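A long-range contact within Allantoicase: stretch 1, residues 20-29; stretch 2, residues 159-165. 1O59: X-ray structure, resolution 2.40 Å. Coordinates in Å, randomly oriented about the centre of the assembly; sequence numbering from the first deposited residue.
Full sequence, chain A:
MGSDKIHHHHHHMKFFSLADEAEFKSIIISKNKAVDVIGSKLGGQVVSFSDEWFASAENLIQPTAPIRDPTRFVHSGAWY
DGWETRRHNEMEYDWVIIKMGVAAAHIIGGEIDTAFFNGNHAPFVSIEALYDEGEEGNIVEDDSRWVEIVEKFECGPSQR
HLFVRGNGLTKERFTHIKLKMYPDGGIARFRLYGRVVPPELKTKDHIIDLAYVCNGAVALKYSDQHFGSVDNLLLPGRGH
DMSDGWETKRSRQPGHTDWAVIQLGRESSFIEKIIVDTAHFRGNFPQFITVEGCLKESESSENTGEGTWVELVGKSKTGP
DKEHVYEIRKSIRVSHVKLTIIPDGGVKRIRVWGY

Stretch 1, residues 20-29: DEAEFKSIII
Stretch 2, residues 159-165: QRHLFVR

A helix and a β-strand, at least 136 residues apart in sequence wherever they touch, pack here mainly through side chains. D20 precedes the helix at the N-cap position, though its side chain makes no capping bond; residues 21-29 are helical, with phi/psi near -60°/-45° over most of their length and a wider pi-type turn at 26-29. Residues 160-164 are extended, with phi from -90° to -126° and psi from 115° to 149°. The two axes run in broadly the same direction, 38° apart, and approach to 9.6 Å. The register is set by F24 CA lying 7.3 Å from L162 CA and I28 CA 7.9 Å from V164 CA. Strand alternation directs R160, L162 and V164 toward the helix, while F163 points away; E21, F24 and I27 direct their CA-CB bonds toward the strand. The contact buries 349 Å² in all.

At the N-terminal end, where the residues are partly exposed, E21 meets R160 in a two-pronged salt bridge. E21 is extended (chi1 -169°, t; chi2 168°, t), and its chi3 of -3° orients the carboxylate to offer both oxygens. R160 combines chi1 m, chi2 t and chi3 p (56°) with chi4 at -144°, presenting the edge of its guanidinium. R160 NH1 donates to E21 OE1 at 2.9 Å and R160 NH2 to E21 OE2 at 3.1 Å, with N-H...O angles of 150° and 164°. Two planar, oppositely charged groups suit this paired geometry. The aliphatic part of E21 also contributes, its CG lying 4.0 Å from L162 CD1.

Deeper in, F24 is the centrepiece. With chi1 178° (t) and chi2 72°, its ring reaches the strand and lays one face against L162: L162 CB stands 3.7 Å from the centroid of the F24 ring, only 6° off the ring normal, a CH-pi contact. A flat aromatic face accepts an aliphatic CH, so leucine suits this place; with chi1 m and chi2 t, L162 also sets CD1 beside E21 CG. Although the F163 side chain turns away, its backbone remains in reach, with F163 O 3.5 Å from F24 CE1 at the ring edge.

V164, with chi1 178° (t), completes the apolar patch, in which F24, L162, I28 and V164 are buried and I27 stays partly exposed. V164 CG2 is a common meeting point, 3.9 Å from F24 CE1, 4.1 Å from I27 CG2 and 4.1 Å from I28 CD1. The compact branched valine fits among these larger groups, and the branched, apolar isoleucines can set CG2 of I27 and CD1 of I28 against its methyl. I27 has chi1 m and an off-rotamer chi2 of 139°; I28 starts sideways, but its m,m conformation (-66°, -55°) brings its end nearer the strand.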

ATOM      1  N   ASP A  20     -10.861 -14.674   6.970  1.00 60.85           N
ATOM      2  CA  ASP A  20     -10.419 -13.827   8.100  1.00 60.48           C
ATOM      3  C   ASP A  20      -9.578 -12.622   7.682  1.00 59.54           C
ATOM      4  O   ASP A  20      -8.892 -12.021   8.511  1.00 59.25           O
ATOM      5  CB  ASP A  20      -9.648 -14.690   9.111  1.00 60.01           C
ATOM      6  CG  ASP A  20     -10.518 -15.793   9.704  1.00 59.86           C
ATOM      7  OD1 ASP A  20     -11.758 -15.616   9.753  1.00 59.36           O
ATOM      8  OD2 ASP A  20     -10.060 -16.870  10.136  1.00 58.88           O
ATOM      9  N   GLU A  21      -9.662 -12.251   6.407  1.00 58.63           N
ATOM     10  CA  GLU A  21      -8.939 -11.089   5.902  1.00 58.35           C
ATOM     11  C   GLU A  21      -9.257  -9.789   6.651  1.00 57.57           C
ATOM     12  O   GLU A  21      -8.376  -8.958   6.835  1.00 57.51           O
ATOM     13  CB  GLU A  21      -9.169 -10.915   4.397  1.00 58.24           C
ATOM     14  CG  GLU A  21      -8.242  -9.884   3.768  1.00 58.91           C
ATOM     15  CD  GLU A  21      -8.251  -9.910   2.238  1.00 59.54           C
ATOM     16  OE1 GLU A  21      -8.936 -10.762   1.623  1.00 59.84           O
ATOM     17  OE2 GLU A  21      -7.546  -9.075   1.645  1.00 62.07           O
ATOM     18  N   ALA A  22     -10.499  -9.612   7.089  1.00 57.07           N
ATOM     19  CA  ALA A  22     -10.866  -8.431   7.890  1.00 57.07           C
ATOM     20  C   ALA A  22     -10.017  -8.312   9.169  1.00 57.15           C
ATOM     21  O   ALA A  22      -9.547  -7.212   9.527  1.00 57.59           O
ATOM     22  CB  ALA A  22     -12.357  -8.460   8.255  1.00 56.93           C
ATOM     23  N   GLU A  23      -9.830  -9.444   9.847  1.00 56.59           N
ATOM     24  CA  GLU A  23      -8.989  -9.509  11.041  1.00 56.26           C
ATOM     25  C   GLU A  23      -7.502  -9.323  10.715  1.00 56.06           C
ATOM     26  O   GLU A  23      -6.794  -8.652  11.430  1.00 56.59           O
ATOM     27  CB  GLU A  23      -9.230 -10.818  11.765  1.00 55.77           C
ATOM     28  CG  GLU A  23     -10.613 -10.883  12.403  1.00 56.18           C
ATOM     29  CD  GLU A  23     -11.740 -11.264  11.448  1.00 55.69           C
ATOM     30  OE1 GLU A  23     -12.924 -11.111  11.817  1.00 57.05           O
ATOM     31  OE2 GLU A  23     -11.459 -11.731  10.341  1.00 54.58           O
ATOM     32  N   PHE A  24      -7.044  -9.886   9.615  1.00 55.98           N
ATOM     33  CA  PHE A  24      -5.704  -9.595   9.103  1.00 55.90           C
ATOM     34  C   PHE A  24      -5.496  -8.073   8.908  1.00 56.83           C
ATOM     35  O   PHE A  24      -4.520  -7.487   9.396  1.00 56.02           O
ATOM     36  CB  PHE A  24      -5.509 -10.367   7.800  1.00 54.53           C
ATOM     37  CG  PHE A  24      -4.186 -10.131   7.125  1.00 53.83           C
ATOM     38  CD1 PHE A  24      -3.019 -10.648   7.659  1.00 52.90           C
ATOM     39  CD2 PHE A  24      -4.115  -9.423   5.933  1.00 52.65           C
ATOM     40  CE1 PHE A  24      -1.808 -10.446   7.053  1.00 51.67           C
ATOM     41  CE2 PHE A  24      -2.895  -9.212   5.306  1.00 52.95           C
ATOM     42  CZ  PHE A  24      -1.738  -9.725   5.869  1.00 53.17           C
ATOM     43  N   LYS A  25      -6.435  -7.441   8.218  1.00 58.50           N
ATOM     44  CA  LYS A  25      -6.358  -5.998   7.946  1.00 60.51           C
ATOM     45  C   LYS A  25      -6.380  -5.167   9.227  1.00 60.28           C
ATOM     46  O   LYS A  25      -5.708  -4.132   9.325  1.00 60.70           O
ATOM     47  CB  LYS A  25      -7.498  -5.565   7.015  1.00 60.99           C
ATOM     48  CG  LYS A  25      -7.292  -5.966   5.533  1.00 62.62           C
ATOM     49  CD  LYS A  25      -8.650  -6.064   4.790  1.00 63.43           C
ATOM     50  CE  LYS A  25      -8.548  -5.708   3.263  1.00 66.07           C
ATOM     51  NZ  LYS A  25      -9.885  -5.932   2.532  1.00 66.53           N
ATOM     52  N   SER A  26      -7.152  -5.632  10.202  1.00 60.11           N
ATOM     53  CA  SER A  26      -7.146  -5.058  11.532  1.00 60.23           C
ATOM     54  C   SER A  26      -5.745  -4.934  12.117  1.00 59.34           C
ATOM     55  O   SER A  26      -5.384  -3.916  12.726  1.00 59.83           O
ATOM     56  CB  SER A  26      -7.949  -5.941  12.481  1.00 60.61           C
ATOM     57  OG  SER A  26      -9.258  -5.457  12.623  1.00 64.18           O
ATOM     58  N   ILE A  27      -4.983  -6.008  11.993  1.00 57.59           N
ATOM     59  CA  ILE A  27      -3.686  -6.074  12.622  1.00 56.47           C
ATOM     60  C   ILE A  27      -2.686  -5.257  11.820  1.00 56.54           C
ATOM     61  O   ILE A  27      -1.918  -4.469  12.363  1.00 55.63           O
ATOM     62  CB  ILE A  27      -3.282  -7.559  12.765  1.00 55.86           C
ATOM     63  CG1 ILE A  27      -4.083  -8.181  13.927  1.00 53.75           C
ATOM     64  CG2 ILE A  27      -1.779  -7.708  12.962  1.00 54.84           C
ATOM     65  CD1 ILE A  27      -4.568  -9.539  13.671  1.00 51.76           C
ATOM     66  N   ILE A  28      -2.723  -5.451  10.513  1.00 57.08           N
ATOM     67  CA  ILE A  28      -1.792  -4.776   9.596  1.00 57.96           C
ATOM     68  C   ILE A  28      -1.966  -3.258   9.631  1.00 57.75           C
ATOM     69  O   ILE A  28      -1.017  -2.512   9.856  1.00 57.68           O
ATOM     70  CB  ILE A  28      -1.973  -5.359   8.160  1.00 57.81           C
ATOM     71  CG1 ILE A  28      -1.533  -6.830   8.137  1.00 58.40           C
ATOM     72  CG2 ILE A  28      -1.217  -4.570   7.143  1.00 58.48           C
ATOM     73  CD1 ILE A  28      -0.076  -7.094   8.647  1.00 59.40           C
ATOM     74  N   ILE A  29      -3.206  -2.830   9.482  1.00 58.58           N
ATOM     75  CA  ILE A  29      -3.521  -1.431   9.281  1.00 59.05           C
ATOM     76  C   ILE A  29      -3.894  -0.712  10.562  1.00 59.03           C
ATOM     77  O   ILE A  29      -3.245   0.248  10.924  1.00 59.33           O
ATOM     78  CB  ILE A  29      -4.648  -1.314   8.260  1.00 59.13           C
ATOM     79  CG1 ILE A  29      -4.198  -1.892   6.925  1.00 59.35           C
ATOM     80  CG2 ILE A  29      -5.045   0.134   8.070  1.00 60.79           C
ATOM     81  CD1 ILE A  29      -5.354  -2.258   5.996  1.00 59.53           C
ATOM     82  N   GLN A 159      -3.221 -19.702  -4.526  1.00 60.43           N
ATOM     83  CA  GLN A 159      -3.924 -19.104  -3.424  1.00 60.39           C
ATOM     84  C   GLN A 159      -3.152 -18.001  -2.741  1.00 60.78           C
ATOM     85  O   GLN A 159      -1.945 -17.879  -2.875  1.00 59.89           O
ATOM     86  CB  GLN A 159      -4.251 -20.171  -2.398  1.00 60.28           C
ATOM     87  CG  GLN A 159      -3.028 -20.701  -1.671  1.00 60.02           C
ATOM     88  CD  GLN A 159      -3.333 -21.962  -0.917  1.00 60.00           C
ATOM     89  OE1 GLN A 159      -3.337 -23.059  -1.502  1.00 58.38           O
ATOM     90  NE2 GLN A 159      -3.604 -21.823   0.386  1.00 59.84           N
ATOM     91  N   ARG A 160      -3.895 -17.230  -1.958  1.00 61.56           N
ATOM     92  CA  ARG A 160      -3.358 -16.106  -1.193  1.00 62.29           C
ATOM     93  C   ARG A 160      -2.923 -16.592   0.178  1.00 62.38           C
ATOM     94  O   ARG A 160      -3.590 -17.414   0.793  1.00 62.68           O
ATOM     95  CB  ARG A 160      -4.421 -15.017  -1.050  1.00 62.17           C
ATOM     96  CG  ARG A 160      -4.952 -14.565  -2.403  1.00 63.36           C
ATOM     97  CD  ARG A 160      -5.955 -13.463  -2.358  1.00 63.27           C
ATOM     98  NE  ARG A 160      -5.422 -12.306  -1.661  1.00 64.23           N
ATOM     99  CZ  ARG A 160      -6.138 -11.515  -0.881  1.00 63.16           C
ATOM    100  NH1 ARG A 160      -7.426 -11.725  -0.689  1.00 63.35           N
ATOM    101  NH2 ARG A 160      -5.553 -10.494  -0.290  1.00 63.98           N
ATOM    102  N   HIS A 161      -1.782 -16.104   0.638  1.00 62.59           N
ATOM    103  CA  HIS A 161      -1.318 -16.406   1.970  1.00 62.14           C
ATOM    104  C   HIS A 161      -1.054 -15.076   2.634  1.00 61.78           C
ATOM    105  O   HIS A 161      -0.264 -14.269   2.126  1.00 62.25           O
ATOM    106  CB  HIS A 161      -0.031 -17.239   1.970  1.00 62.44           C
ATOM    107  CG  HIS A 161      -0.051 -18.414   1.045  1.00 62.67           C
ATOM    108  ND1 HIS A 161       0.091 -18.285  -0.323  1.00 61.99           N
ATOM    109  CD2 HIS A 161      -0.145 -19.744   1.295  1.00 62.27           C
ATOM    110  CE1 HIS A 161       0.069 -19.488  -0.875  1.00 63.88           C
ATOM    111  NE2 HIS A 161      -0.068 -20.390   0.084  1.00 62.09           N
ATOM    112  N   LEU A 162      -1.704 -14.881   3.776  1.00 61.35           N
ATOM    113  CA  LEU A 162      -1.675 -13.651   4.533  1.00 61.11           C
ATOM    114  C   LEU A 162      -0.964 -13.948   5.834  1.00 61.14           C
ATOM    115  O   LEU A 162      -1.450 -14.746   6.671  1.00 60.32           O
ATOM    116  CB  LEU A 162      -3.107 -13.193   4.799  1.00 61.30           C
ATOM    117  CG  LEU A 162      -4.022 -13.093   3.570  1.00 62.07           C
ATOM    118  CD1 LEU A 162      -5.416 -12.705   3.991  1.00 63.22           C
ATOM    119  CD2 LEU A 162      -3.484 -12.088   2.554  1.00 63.30           C
ATOM    120  N   PHE A 163       0.199 -13.321   6.004  1.00 60.99           N
ATOM    121  CA  PHE A 163       1.054 -13.593   7.173  1.00 60.64           C
ATOM    122  C   PHE A 163       1.444 -12.329   7.978  1.00 60.39           C
ATOM    123  O   PHE A 163       1.574 -11.204   7.452  1.00 58.60           O
ATOM    124  CB  PHE A 163       2.301 -14.416   6.776  1.00 60.35           C
ATOM    125  CG  PHE A 163       3.122 -13.773   5.710  1.00 60.26           C
ATOM    126  CD1 PHE A 163       2.869 -14.049   4.362  1.00 59.09           C
ATOM    127  CD2 PHE A 163       4.120 -12.849   6.053  1.00 60.86           C
ATOM    128  CE1 PHE A 163       3.616 -13.426   3.355  1.00 61.60           C
ATOM    129  CE2 PHE A 163       4.865 -12.200   5.085  1.00 60.39           C
ATOM    130  CZ  PHE A 163       4.618 -12.488   3.707  1.00 62.11           C
ATOM    131  N   VAL A 164       1.605 -12.572   9.275  1.00 60.85           N
ATOM    132  CA  VAL A 164       2.118 -11.607  10.222  1.00 61.47           C
ATOM    133  C   VAL A 164       3.294 -12.278  10.911  1.00 61.79           C
ATOM    134  O   VAL A 164       3.226 -13.449  11.268  1.00 60.97           O
ATOM    135  CB  VAL A 164       1.040 -11.269  11.282  1.00 61.94           C
ATOM    136  CG1 VAL A 164       1.572 -10.283  12.339  1.00 61.61           C
ATOM    137  CG2 VAL A 164      -0.224 -10.730  10.594  1.00 62.39           C
ATOM    138  N   ARG A 165       4.370 -11.529  11.100  1.00 62.65           N
ATOM    139  CA  ARG A 165       5.500 -12.011  11.894  1.00 63.25           C
ATOM    140  C   ARG A 165       5.084 -12.290  13.322  1.00 63.54           C
ATOM    141  O   ARG A 165       4.439 -11.454  13.962  1.00 63.64           O
ATOM    142  CB  ARG A 165       6.604 -10.968  11.976  1.00 63.27           C
ATOM    143  CG  ARG A 165       7.130 -10.457  10.679  1.00 64.04           C
ATOM    144  CD  ARG A 165       8.087  -9.325  10.899  1.00 63.76           C
ATOM    145  NE  ARG A 165       9.400  -9.848  11.208  1.00 63.92           N
ATOM    146  CZ  ARG A 165       9.974  -9.873  12.389  1.00 62.97           C
ATOM    147  NH1 ARG A 165       9.406  -9.368  13.473  1.00 64.23           N
ATOM    148  NH2 ARG A 165      11.172 -10.409  12.475  1.00 64.53           N
TER